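Long-range contacts in sensor histidine kinase DcuS (Escherichia coli, PDB 3BY8), which senses C4-dicarboxylates such as fumarate and malate through its periplasmic domain and activates the response regulator DcuR by phosphorylation: residues I43-E48 with Y69-A74; L56-T62 with V123-E129; Q65-Y69 with Q79-G83. All blocks are in the same frame, centred on the assembly; numbering follows the deposited sequence.

Contact 1 (I43-E48 with Y69-A74); sequences IQAIAE and YSHPEA. With LMR ((2S)-2-hydroxybutanedioic acid), chain B.
A single glutamine side chain can tie a helix to a loop by imitating a neighbouring backbone. The segment 43-48 is helical, with Ala-47 N bonded to Ile-43 O and Glu-48 N to Gln-44 O; 69-74 has no regular structure, but Ser-70 and His-71 are extended (phi/psi -161/156 and -176/147). The two come closest at Gln-44 and Ser-70, CA to CA 4.5 Å. The Gln-44 amide (chi1 t, chi2 p) makes a two-point bridge to the His-71 backbone: His-71 N donates to Gln-44 OE1 (2.9 Å) and Gln-44 NE2 to His-71 O (2.8 Å). Water links Gln-44 N with Tyr-69 O, 2.7 Å from each, and a second joins Glu-48 OE1 to Pro-72 O, 3.0 Å from each, while Glu-48 OE2 pairs with Arg-51. Ser-70 OG, hydrogen-bonded to Ile-59 O, lies 3.7 Å from Ala-47 CB. Apolar packing is tight where Ile-43 CD1 meets Tyr-69 CD2 at 3.2 Å. His-71 CB points away from the helix; with chi1 t its ring accepts from Glu-73 N at ND1 (2.9 Å) and donates from NE2 to malate O4A (2.8 Å), so the loop held by the helix presents His-71 to the malate pocket of the periplasmic single-Cache domain.

Contact 2 (L56-T62 with V123-E129); sequences LLFIVVT and VVAIGLE. With LMR ((2S)-2-hydroxybutanedioic acid), chain B.
Phe-58, with chi1 at 72° (p), lays its ring over Gly-127, whose CA sits 3.7 Å from the ring centroid in a CH-pi contact; the opposite face meets C3 of the bound malate, 3.7 Å from Phe-58 CE2. A CB on residue 127 would clash with this ring. Strands 58-62 and 123-129 run antiparallel at 163°, axes 4.6 Å apart. Phe-58/Gly-127, Val-60/Ala-125 and Thr-62/Val-123 are hydrogen-bonded pairs: Gly-127 N to Phe-58 O is 3.0 Å, Val-60 N to Ala-125 O and Ala-125 N to Val-60 O both 2.8 Å, Thr-62 N to Val-123 O 2.8 Å and Val-123 N to Thr-62 O 2.9 Å. A classic beta bulge ends the pairing, Gly-127 O accepting from Leu-57 N (2.7 Å) and weakly from Phe-58 N (3.4 Å). The non-hydrogen-bonded pairs Ile-59/Ile-126 and Val-61/Val-124 face the other way, toward helices 8-25 and 43-53. In the antiparallel sheet of the Cache domain, strand 58-63 is outermost within this chain, and 120-129 pairs in turn with 106-114.

Contact 3 (Q65-Y69 with Q79-G83); sequences QSLRY and QPFKG. With LMR ((2S)-2-hydroxybutanedioic acid), chain B.
This is a loop-to-loop contact in the single-Cache domain, where two irregular segments between strands 58-63 and 95-99 meet through one backbone bridge and contribute Arg-68, Phe-81 and Lys-82 to the malate site, around one carboxylate and the hydroxyl. The bridge centres on Leu-67 and Pro-80, CA to CA 4.4 Å, and is held by two hydrogen bonds: Phe-81 N to Ser-66 O (2.9 Å) and Arg-68 N to Gln-79 O (3.0 Å). Ser-66 adopts a positive phi (81/11), whereas Leu-67, Arg-68 and residues 79 to 82 are extended. Around the bridge, Leu-67 CD2 packs 4.2 Å from Pro-80 CG, and water joins Ser-66 OG (2.9 Å) to Phe-81 O (2.7 Å).

Arg-68, m at chi1 and t at chi2 and chi3, runs beside the second segment, with Pro-80 O and Phe-81 CA over one face of its guanidinium. Further waters connect Arg-68 NH1 with Gln-79 OE1 and Arg-68 NH2 with Pro-80 O; NH1 also donates to Arg-76 O. One malate carboxylate receives Arg-68 NE at O1A (2.8 Å) and Arg-68 NH2 at O1B (2.7 Å). The ring of Phe-81 (chi1 t) sets one face over malate C1, 3.4 Å from CE2. Lys-82 serves through its backbone: its N donates to malate O1B at 2.8 Å, and its O accepts from the malate hydroxyl O2 at 2.7 Å.

In the fold
The three contacts illustrate how a sensor domain grades its chemistry around one ligand. Contact 2 is the buried core, its centre about 3 Å from that of the chain, and relies on regular strand pairing and apolar side chains. Contacts 1 and 3, at about 10 and 11 Å, are only partly buried: a side-chain amide on a backbone plus water bridges joins contact 1, whereas two backbone-to-backbone bonds join contact 3, with water and Arg-68 added. They share Tyr-69, whose N makes a probable hydrogen bond to Val-61 O of contact 2 (2.6 Å). Malate touches all three: contact 2 offers apolar surface, contact 1 binds one carboxylate through His-71, and contact 3 binds the other and the hydroxyl, adding an aromatic face.

Contact 1 (I43-E48 with Y69-A74)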
loop_
_atom_site.group_PDB
_atom_site.type_symbol
_atom_site.label_atom_id
_atom_site.label_comp_id
_atom_site.label_asym_id
_atom_site.label_seq_id
_atom_site.Cartn_x
_atom_site.Cartn_y
_atom_site.Cartn_z
ATOM N N ILE A 43 -9.047 -1.268 -9.199
ATOM C CA ILE A 43 -7.831 -1.041 -8.436
ATOM C C ILE A 43 -7.076 -2.352 -8.175
ATOM O O ILE A 43 -5.854 -2.415 -8.320
ATOM C CB ILE A 43 -8.195 -0.324 -7.110
ATOM C CG1 ILE A 43 -8.888 1.010 -7.436
ATOM C CG2 ILE A 43 -6.951 -0.093 -6.278
ATOM C CD1 ILE A 43 -9.405 1.781 -6.242
ATOM N N GLN A 44 -7.816 -3.403 -7.828
ATOM C CA GLN A 44 -7.224 -4.705 -7.573
ATOM C C GLN A 44 -6.305 -5.144 -8.719
ATOM O O GLN A 44 -5.171 -5.561 -8.494
ATOM C CB GLN A 44 -8.325 -5.740 -7.353
ATOM C CG GLN A 44 -7.813 -7.163 -7.172
ATOM C CD GLN A 44 -7.165 -7.406 -5.812
ATOM O OE1 GLN A 44 -6.980 -6.480 -5.012
ATOM N NE2 GLN A 44 -6.815 -8.657 -5.549
ATOM N N ALA A 45 -6.803 -5.037 -9.961
ATOM C CA ALA A 45 -6.034 -5.421 -11.146
ATOM C C ALA A 45 -4.697 -4.697 -11.292
ATOM O O ALA A 45 -3.656 -5.317 -11.551
ATOM C CB ALA A 45 -6.875 -5.195 -12.401
ATOM N N ILE A 46 -4.727 -3.385 -11.113
ATOM C CA ILE A 46 -3.522 -2.577 -11.230
ATOM C C ILE A 46 -2.562 -2.863 -10.085
ATOM O O ILE A 46 -1.362 -3.047 -10.299
ATOM C CB ILE A 46 -3.872 -1.082 -11.241
ATOM C CG1 ILE A 46 -4.747 -0.780 -12.464
ATOM C CG2 ILE A 46 -2.596 -0.242 -11.236
ATOM C CD1 ILE A 46 -5.342 0.598 -12.456
ATOM N N ALA A 47 -3.102 -2.917 -8.869
ATOM C CA ALA A 47 -2.283 -3.188 -7.687
ATOM C C ALA A 47 -1.519 -4.514 -7.823
ATOM O O ALA A 47 -0.336 -4.606 -7.492
ATOM C CB ALA A 47 -3.161 -3.193 -6.424
ATOM N N GLU A 48 -2.178 -5.550 -8.345
ATOM C CA GLU A 48 -1.517 -6.848 -8.516
ATOM C C GLU A 48 -0.360 -6.922 -9.545
ATOM O O GLU A 48 0.688 -7.544 -9.270
ATOM C CB GLU A 48 -2.579 -7.906 -8.812
ATOM C CG GLU A 48 -3.463 -8.187 -7.602
ATOM C CD GLU A 48 -2.684 -8.843 -6.477
ATOM O OE1 GLU A 48 -2.166 -9.953 -6.717
ATOM O OE2 GLU A 48 -2.577 -8.256 -5.373
ATOM N N TYR A 69 -9.264 -1.480 -0.996
ATOM C CA TYR A 69 -9.664 -1.522 -2.394
ATOM C C TYR A 69 -8.853 -2.565 -3.171
ATOM O O TYR A 69 -9.108 -2.832 -4.343
ATOM C CB TYR A 69 -9.511 -0.148 -3.021
ATOM C CG TYR A 69 -10.741 0.676 -2.832
ATOM C CD1 TYR A 69 -11.162 1.078 -1.564
ATOM C CD2 TYR A 69 -11.531 1.013 -3.932
ATOM C CE1 TYR A 69 -12.343 1.794 -1.398
ATOM C CE2 TYR A 69 -12.698 1.721 -3.780
ATOM C CZ TYR A 69 -13.102 2.111 -2.521
ATOM O OH TYR A 69 -14.267 2.826 -2.400
ATOM N N SER A 70 -7.852 -3.143 -2.511
ATOM C CA SER A 70 -7.009 -4.164 -3.104
ATOM C C SER A 70 -6.300 -4.930 -1.992
ATOM O O SER A 70 -6.153 -4.411 -0.873
ATOM C CB SER A 70 -5.962 -3.554 -4.037
ATOM O OG SER A 70 -5.092 -2.658 -3.355
ATOM N N HIS A 71 -5.911 -6.169 -2.300
ATOM C CA HIS A 71 -5.178 -7.034 -1.369
ATOM C C HIS A 71 -4.845 -8.311 -2.121
ATOM O O HIS A 71 -5.623 -8.724 -2.970
ATOM C CB HIS A 71 -6.041 -7.421 -0.173
ATOM C CG HIS A 71 -5.273 -8.024 0.963
ATOM N ND1 HIS A 71 -4.911 -9.361 1.019
ATOM C CD2 HIS A 71 -4.823 -7.464 2.111
ATOM C CE1 HIS A 71 -4.266 -9.592 2.154
ATOM N NE2 HIS A 71 -4.201 -8.454 2.831
ATOM N N PRO A 72 -3.697 -8.949 -1.827
ATOM C CA PRO A 72 -3.393 -10.191 -2.553
ATOM C C PRO A 72 -4.488 -11.243 -2.372
ATOM O O PRO A 72 -4.675 -12.087 -3.250
ATOM C CB PRO A 72 -2.067 -10.636 -1.952
ATOM C CG PRO A 72 -1.397 -9.338 -1.641
ATOM C CD PRO A 72 -2.522 -8.493 -1.063
ATOM N N GLU A 73 -5.171 -11.205 -1.229
ATOM C CA GLU A 73 -6.296 -12.098 -0.912
ATOM C C GLU A 73 -7.546 -11.279 -1.201
ATOM O O GLU A 73 -7.964 -10.430 -0.401
ATOM C CB GLU A 73 -6.257 -12.521 0.559
ATOM C CG GLU A 73 -4.981 -13.263 0.916
ATOM C CD GLU A 73 -4.909 -13.656 2.384
ATOM O OE1 GLU A 73 -5.838 -13.314 3.158
ATOM O OE2 GLU A 73 -3.912 -14.314 2.738
ATOM N N ALA A 74 -8.156 -11.536 -2.350
ATOM C CA ALA A 74 -9.327 -10.773 -2.763
ATOM C C ALA A 74 -10.465 -10.734 -1.763
ATOM O O ALA A 74 -11.230 -9.781 -1.731
ATOM C CB ALA A 74 -9.831 -11.265 -4.118
HETATM C C1 LMR B . -3.667 -5.275 5.396
HETATM O O1A LMR B . -4.082 -5.344 4.268
HETATM O O1B LMR B . -4.445 -5.430 6.361
HETATM C C2 LMR B . -2.185 -5.384 5.583
HETATM O O2 LMR B . -1.827 -5.526 7.025
HETATM C C3 LMR B . -1.529 -6.419 4.648
HETATM C C4 LMR B . -1.670 -7.826 5.262
HETATM O O4A LMR B . -2.774 -8.367 5.264
HETATM O O4B LMR B . -0.671 -8.372 5.814
HETATM O O HOH W 1 -10.285 -3.184 -6.704
HETATM O O HOH W 2 -2.306 -12.519 -5.106
#

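Contact 2 (L56-T62 with V123-E129)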
loop_
_atom_site.group_PDB
_atom_site.type_symbol
_atom_site.label_atom_id
_atom_site.label_comp_id
_atom_site.label_asym_id
_atom_site.label_seq_id
_atom_site.Cartn_x
_atom_site.Cartn_y
_atom_site.Cartn_z
ATOM N N LEU A 56 7.121 -7.089 -4.602
ATOM C CA LEU A 56 6.522 -6.676 -3.350
ATOM C C LEU A 56 5.535 -7.712 -2.808
ATOM O O LEU A 56 4.945 -8.507 -3.540
ATOM C CB LEU A 56 5.817 -5.325 -3.561
ATOM C CG LEU A 56 6.727 -4.204 -4.086
ATOM C CD1 LEU A 56 5.866 -3.048 -4.608
ATOM C CD2 LEU A 56 7.676 -3.720 -2.985
ATOM N N LEU A 57 5.335 -7.684 -1.495
ATOM C CA LEU A 57 4.420 -8.607 -0.847
ATOM C C LEU A 57 2.957 -8.225 -1.021
ATOM O O LEU A 57 2.093 -9.061 -1.176
ATOM C CB LEU A 57 4.745 -8.684 0.659
ATOM C CG LEU A 57 3.828 -9.592 1.490
ATOM C CD1 LEU A 57 4.137 -11.077 1.194
ATOM C CD2 LEU A 57 4.044 -9.328 2.985
ATOM N N PHE A 58 2.667 -6.934 -0.921
ATOM C CA PHE A 58 1.297 -6.499 -1.089
ATOM C C PHE A 58 1.209 -5.018 -1.435
ATOM O O PHE A 58 2.084 -4.249 -1.108
ATOM C CB PHE A 58 0.486 -6.722 0.204
ATOM C CG PHE A 58 0.835 -5.778 1.354
ATOM C CD1 PHE A 58 0.319 -4.475 1.412
ATOM C CD2 PHE A 58 1.620 -6.230 2.423
ATOM C CE1 PHE A 58 0.582 -3.645 2.522
ATOM C CE2 PHE A 58 1.881 -5.396 3.543
ATOM C CZ PHE A 58 1.359 -4.107 3.591
ATOM N N ILE A 59 0.141 -4.676 -2.152
ATOM C CA ILE A 59 -0.169 -3.280 -2.468
ATOM C C ILE A 59 -1.645 -3.134 -2.128
ATOM O O ILE A 59 -2.525 -3.655 -2.821
ATOM C CB ILE A 59 0.072 -2.923 -3.951
ATOM C CG1 ILE A 59 1.563 -3.019 -4.279
ATOM C CG2 ILE A 59 -0.454 -1.497 -4.191
ATOM C CD1 ILE A 59 1.898 -2.561 -5.714
ATOM N N VAL A 60 -1.919 -2.458 -1.011
ATOM C CA VAL A 60 -3.261 -2.268 -0.516
ATOM C C VAL A 60 -3.667 -0.785 -0.509
ATOM O O VAL A 60 -3.105 0.021 0.214
ATOM C CB VAL A 60 -3.349 -2.828 0.929
ATOM C CG1 VAL A 60 -4.658 -2.417 1.614
ATOM C CG2 VAL A 60 -3.228 -4.346 0.873
ATOM N N VAL A 61 -4.650 -0.440 -1.336
ATOM C CA VAL A 61 -5.164 0.920 -1.408
ATOM C C VAL A 61 -6.363 0.970 -0.484
ATOM O O VAL A 61 -7.160 0.037 -0.489
ATOM C CB VAL A 61 -5.656 1.218 -2.826
ATOM C CG1 VAL A 61 -6.402 2.556 -2.878
ATOM C CG2 VAL A 61 -4.497 1.221 -3.745
ATOM N N THR A 62 -6.476 2.006 0.342
ATOM C CA THR A 62 -7.633 2.155 1.215
ATOM C C THR A 62 -8.251 3.542 1.078
ATOM O O THR A 62 -7.627 4.474 0.527
ATOM C CB THR A 62 -7.303 2.000 2.722
ATOM O OG1 THR A 62 -6.725 3.209 3.235
ATOM C CG2 THR A 62 -6.354 0.850 2.947
ATOM N N VAL A 123 -5.233 6.056 1.042
ATOM C CA VAL A 123 -3.867 5.693 1.361
ATOM C C VAL A 123 -3.412 4.544 0.465
ATOM O O VAL A 123 -4.211 3.698 0.089
ATOM C CB VAL A 123 -3.794 5.192 2.837
ATOM C CG1 VAL A 123 -2.392 4.665 3.163
ATOM C CG2 VAL A 123 -4.159 6.332 3.789
ATOM N N VAL A 124 -2.142 4.569 0.081
ATOM C CA VAL A 124 -1.553 3.411 -0.606
ATOM C C VAL A 124 -0.560 2.834 0.418
ATOM O O VAL A 124 0.353 3.525 0.894
ATOM C CB VAL A 124 -0.762 3.742 -1.884
ATOM C CG1 VAL A 124 -0.236 2.443 -2.477
ATOM C CG2 VAL A 124 -1.641 4.457 -2.905
ATOM N N ALA A 125 -0.791 1.560 0.761
ATOM C CA ALA A 125 0.049 0.807 1.693
ATOM C C ALA A 125 0.782 -0.297 0.914
ATOM O O ALA A 125 0.138 -1.042 0.166
ATOM C CB ALA A 125 -0.835 0.172 2.784
ATOM N N ILE A 126 2.097 -0.425 1.103
ATOM C CA ILE A 126 2.873 -1.469 0.382
ATOM C C ILE A 126 3.799 -2.206 1.353
ATOM O O ILE A 126 4.405 -1.584 2.218
ATOM C CB ILE A 126 3.712 -0.835 -0.759
ATOM C CG1 ILE A 126 2.753 -0.242 -1.791
ATOM C CG2 ILE A 126 4.668 -1.873 -1.387
ATOM C CD1 ILE A 126 3.443 0.255 -3.088
ATOM N N GLY A 127 3.861 -3.529 1.231
ATOM C CA GLY A 127 4.731 -4.290 2.102
ATOM C C GLY A 127 5.771 -5.094 1.336
ATOM O O GLY A 127 5.517 -5.543 0.205
ATOM N N LEU A 128 6.915 -5.265 1.986
ATOM C CA LEU A 128 8.070 -6.029 1.513
ATOM C C LEU A 128 8.210 -7.123 2.576
ATOM O O LEU A 128 8.356 -6.811 3.748
ATOM C CB LEU A 128 9.346 -5.165 1.574
ATOM C CG LEU A 128 9.594 -3.917 0.717
ATOM C CD1 LEU A 128 10.436 -2.886 1.452
ATOM C CD2 LEU A 128 10.291 -4.348 -0.551
ATOM N N GLU A 129 8.197 -8.387 2.173
ATOM C CA GLU A 129 8.331 -9.496 3.120
ATOM C C GLU A 129 9.639 -9.369 3.925
ATOM O O GLU A 129 10.720 -9.202 3.352
ATOM C CB GLU A 129 8.288 -10.806 2.332
ATOM C CG GLU A 129 7.825 -12.013 3.110
ATOM C CD GLU A 129 7.479 -13.185 2.200
ATOM O OE1 GLU A 129 7.197 -14.282 2.730
ATOM O OE2 GLU A 129 7.484 -13.005 0.957
HETATM C C1 LMR B . -3.667 -5.275 5.396
HETATM O O1A LMR B . -4.082 -5.344 4.268
HETATM O O1B LMR B . -4.445 -5.430 6.361
HETATM C C2 LMR B . -2.185 -5.384 5.583
HETATM O O2 LMR B . -1.827 -5.526 7.025
HETATM C C3 LMR B . -1.529 -6.419 4.648
HETATM C C4 LMR B . -1.670 -7.826 5.262
HETATM O O4A LMR B . -2.774 -8.367 5.264
HETATM O O4B LMR B . -0.671 -8.372 5.814
#

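Contact 3 (Q65-Y69 with Q79-G83)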
loop_
_atom_site.group_PDB
_atom_site.type_symbol
_atom_site.label_atom_id
_atom_site.label_comp_id
_atom_site.label_asym_id
_atom_site.label_seq_id
_atom_site.Cartn_x
_atom_site.Cartn_y
_atom_site.Cartn_z
ATOM N N GLN A 65 -11.380 5.665 5.739
ATOM C CA GLN A 65 -11.842 4.908 6.894
ATOM C C GLN A 65 -11.024 3.614 6.989
ATOM O O GLN A 65 -11.280 2.774 7.846
ATOM C CB GLN A 65 -13.330 4.570 6.750
ATOM C CG GLN A 65 -14.269 5.770 6.958
ATOM C CD GLN A 65 -14.148 6.831 5.887
ATOM O OE1 GLN A 65 -14.393 6.573 4.708
ATOM N NE2 GLN A 65 -13.772 8.037 6.292
ATOM N N SER A 66 -10.053 3.481 6.083
ATOM C CA SER A 66 -9.156 2.331 5.998
ATOM C C SER A 66 -9.713 1.083 5.288
ATOM O O SER A 66 -9.110 0.006 5.353
ATOM C CB SER A 66 -8.605 1.977 7.385
ATOM O OG SER A 66 -9.406 1.043 8.074
ATOM N N LEU A 67 -10.859 1.213 4.615
ATOM C CA LEU A 67 -11.418 0.077 3.864
ATOM C C LEU A 67 -10.553 -0.244 2.670
ATOM O O LEU A 67 -10.195 0.656 1.904
ATOM C CB LEU A 67 -12.814 0.377 3.340
ATOM C CG LEU A 67 -13.952 0.367 4.323
ATOM C CD1 LEU A 67 -15.228 0.341 3.492
ATOM C CD2 LEU A 67 -13.868 -0.852 5.254
ATOM N N ARG A 68 -10.256 -1.524 2.461
ATOM C CA ARG A 68 -9.392 -1.932 1.364
ATOM C C ARG A 68 -10.013 -1.974 -0.014
ATOM O O ARG A 68 -11.144 -2.462 -0.171
ATOM C CB ARG A 68 -8.821 -3.326 1.618
ATOM C CG ARG A 68 -8.098 -3.528 2.937
ATOM C CD ARG A 68 -7.389 -4.846 2.832
ATOM N NE ARG A 68 -6.839 -5.329 4.098
ATOM C CZ ARG A 68 -7.555 -5.926 5.050
ATOM N NH1 ARG A 68 -8.870 -6.105 4.906
ATOM N NH2 ARG A 68 -6.962 -6.403 6.137
ATOM N N TYR A 69 -9.264 -1.480 -0.996
ATOM C CA TYR A 69 -9.664 -1.522 -2.394
ATOM C C TYR A 69 -8.853 -2.565 -3.171
ATOM O O TYR A 69 -9.108 -2.832 -4.343
ATOM C CB TYR A 69 -9.511 -0.148 -3.021
ATOM C CG TYR A 69 -10.741 0.676 -2.832
ATOM C CD1 TYR A 69 -11.162 1.078 -1.564
ATOM C CD2 TYR A 69 -11.531 1.013 -3.932
ATOM C CE1 TYR A 69 -12.343 1.794 -1.398
ATOM C CE2 TYR A 69 -12.698 1.721 -3.780
ATOM C CZ TYR A 69 -13.102 2.111 -2.521
ATOM O OH TYR A 69 -14.267 2.826 -2.400
ATOM N N GLN A 79 -12.949 -4.739 3.518
ATOM C CA GLN A 79 -12.829 -4.852 4.962
ATOM C C GLN A 79 -11.746 -3.882 5.449
ATOM O O GLN A 79 -10.915 -3.420 4.647
ATOM C CB GLN A 79 -12.502 -6.297 5.357
ATOM C CG GLN A 79 -13.584 -7.261 4.847
ATOM C CD GLN A 79 -13.320 -8.714 5.161
ATOM O OE1 GLN A 79 -12.180 -9.175 5.113
ATOM N NE2 GLN A 79 -14.386 -9.459 5.463
ATOM N N PRO A 80 -11.742 -3.559 6.750
ATOM C CA PRO A 80 -10.747 -2.633 7.290
ATOM C C PRO A 80 -9.327 -3.152 7.300
ATOM O O PRO A 80 -9.058 -4.325 7.599
ATOM C CB PRO A 80 -11.219 -2.374 8.721
ATOM C CG PRO A 80 -12.662 -2.800 8.729
ATOM C CD PRO A 80 -12.692 -3.972 7.797
ATOM N N PHE A 81 -8.417 -2.242 6.975
ATOM C CA PHE A 81 -6.988 -2.530 7.002
ATOM C C PHE A 81 -6.586 -3.025 8.401
ATOM O O PHE A 81 -7.128 -2.559 9.407
ATOM C CB PHE A 81 -6.246 -1.238 6.690
ATOM C CG PHE A 81 -4.757 -1.416 6.522
ATOM C CD1 PHE A 81 -3.888 -1.287 7.598
ATOM C CD2 PHE A 81 -4.223 -1.755 5.271
ATOM C CE1 PHE A 81 -2.524 -1.484 7.450
ATOM C CE2 PHE A 81 -2.848 -1.959 5.108
ATOM C CZ PHE A 81 -1.997 -1.828 6.176
ATOM N N LYS A 82 -5.650 -3.963 8.461
ATOM C CA LYS A 82 -5.156 -4.455 9.736
ATOM C C LYS A 82 -3.729 -3.958 9.949
ATOM O O LYS A 82 -2.838 -4.280 9.175
ATOM C CB LYS A 82 -5.180 -5.989 9.796
ATOM C CG LYS A 82 -4.616 -6.501 11.118
ATOM C CD LYS A 82 -4.497 -8.012 11.171
ATOM C CE LYS A 82 -5.807 -8.667 11.525
ATOM N NZ LYS A 82 -5.602 -10.137 11.723
ATOM N N GLY A 83 -3.529 -3.163 10.996
ATOM C CA GLY A 83 -2.220 -2.625 11.310
ATOM C C GLY A 83 -2.323 -1.170 11.714
ATOM O O GLY A 83 -2.867 -0.349 10.946
HETATM C C1 LMR B . -3.667 -5.275 5.396
HETATM O O1A LMR B . -4.082 -5.344 4.268
HETATM O O1B LMR B . -4.445 -5.430 6.361
HETATM C C2 LMR B . -2.185 -5.384 5.583
HETATM O O2 LMR B . -1.827 -5.526 7.025
HETATM C C3 LMR B . -1.529 -6.419 4.648
HETATM C C4 LMR B . -1.670 -7.826 5.262
HETATM O O4A LMR B . -2.774 -8.367 5.264
HETATM O O4B LMR B . -0.671 -8.372 5.814
HETATM O O HOH W 3 -7.665 -0.008 10.084
HETATM O O HOH W 4 -9.935 -8.568 6.199
HETATM O O HOH W 5 -9.549 -6.801 7.989
#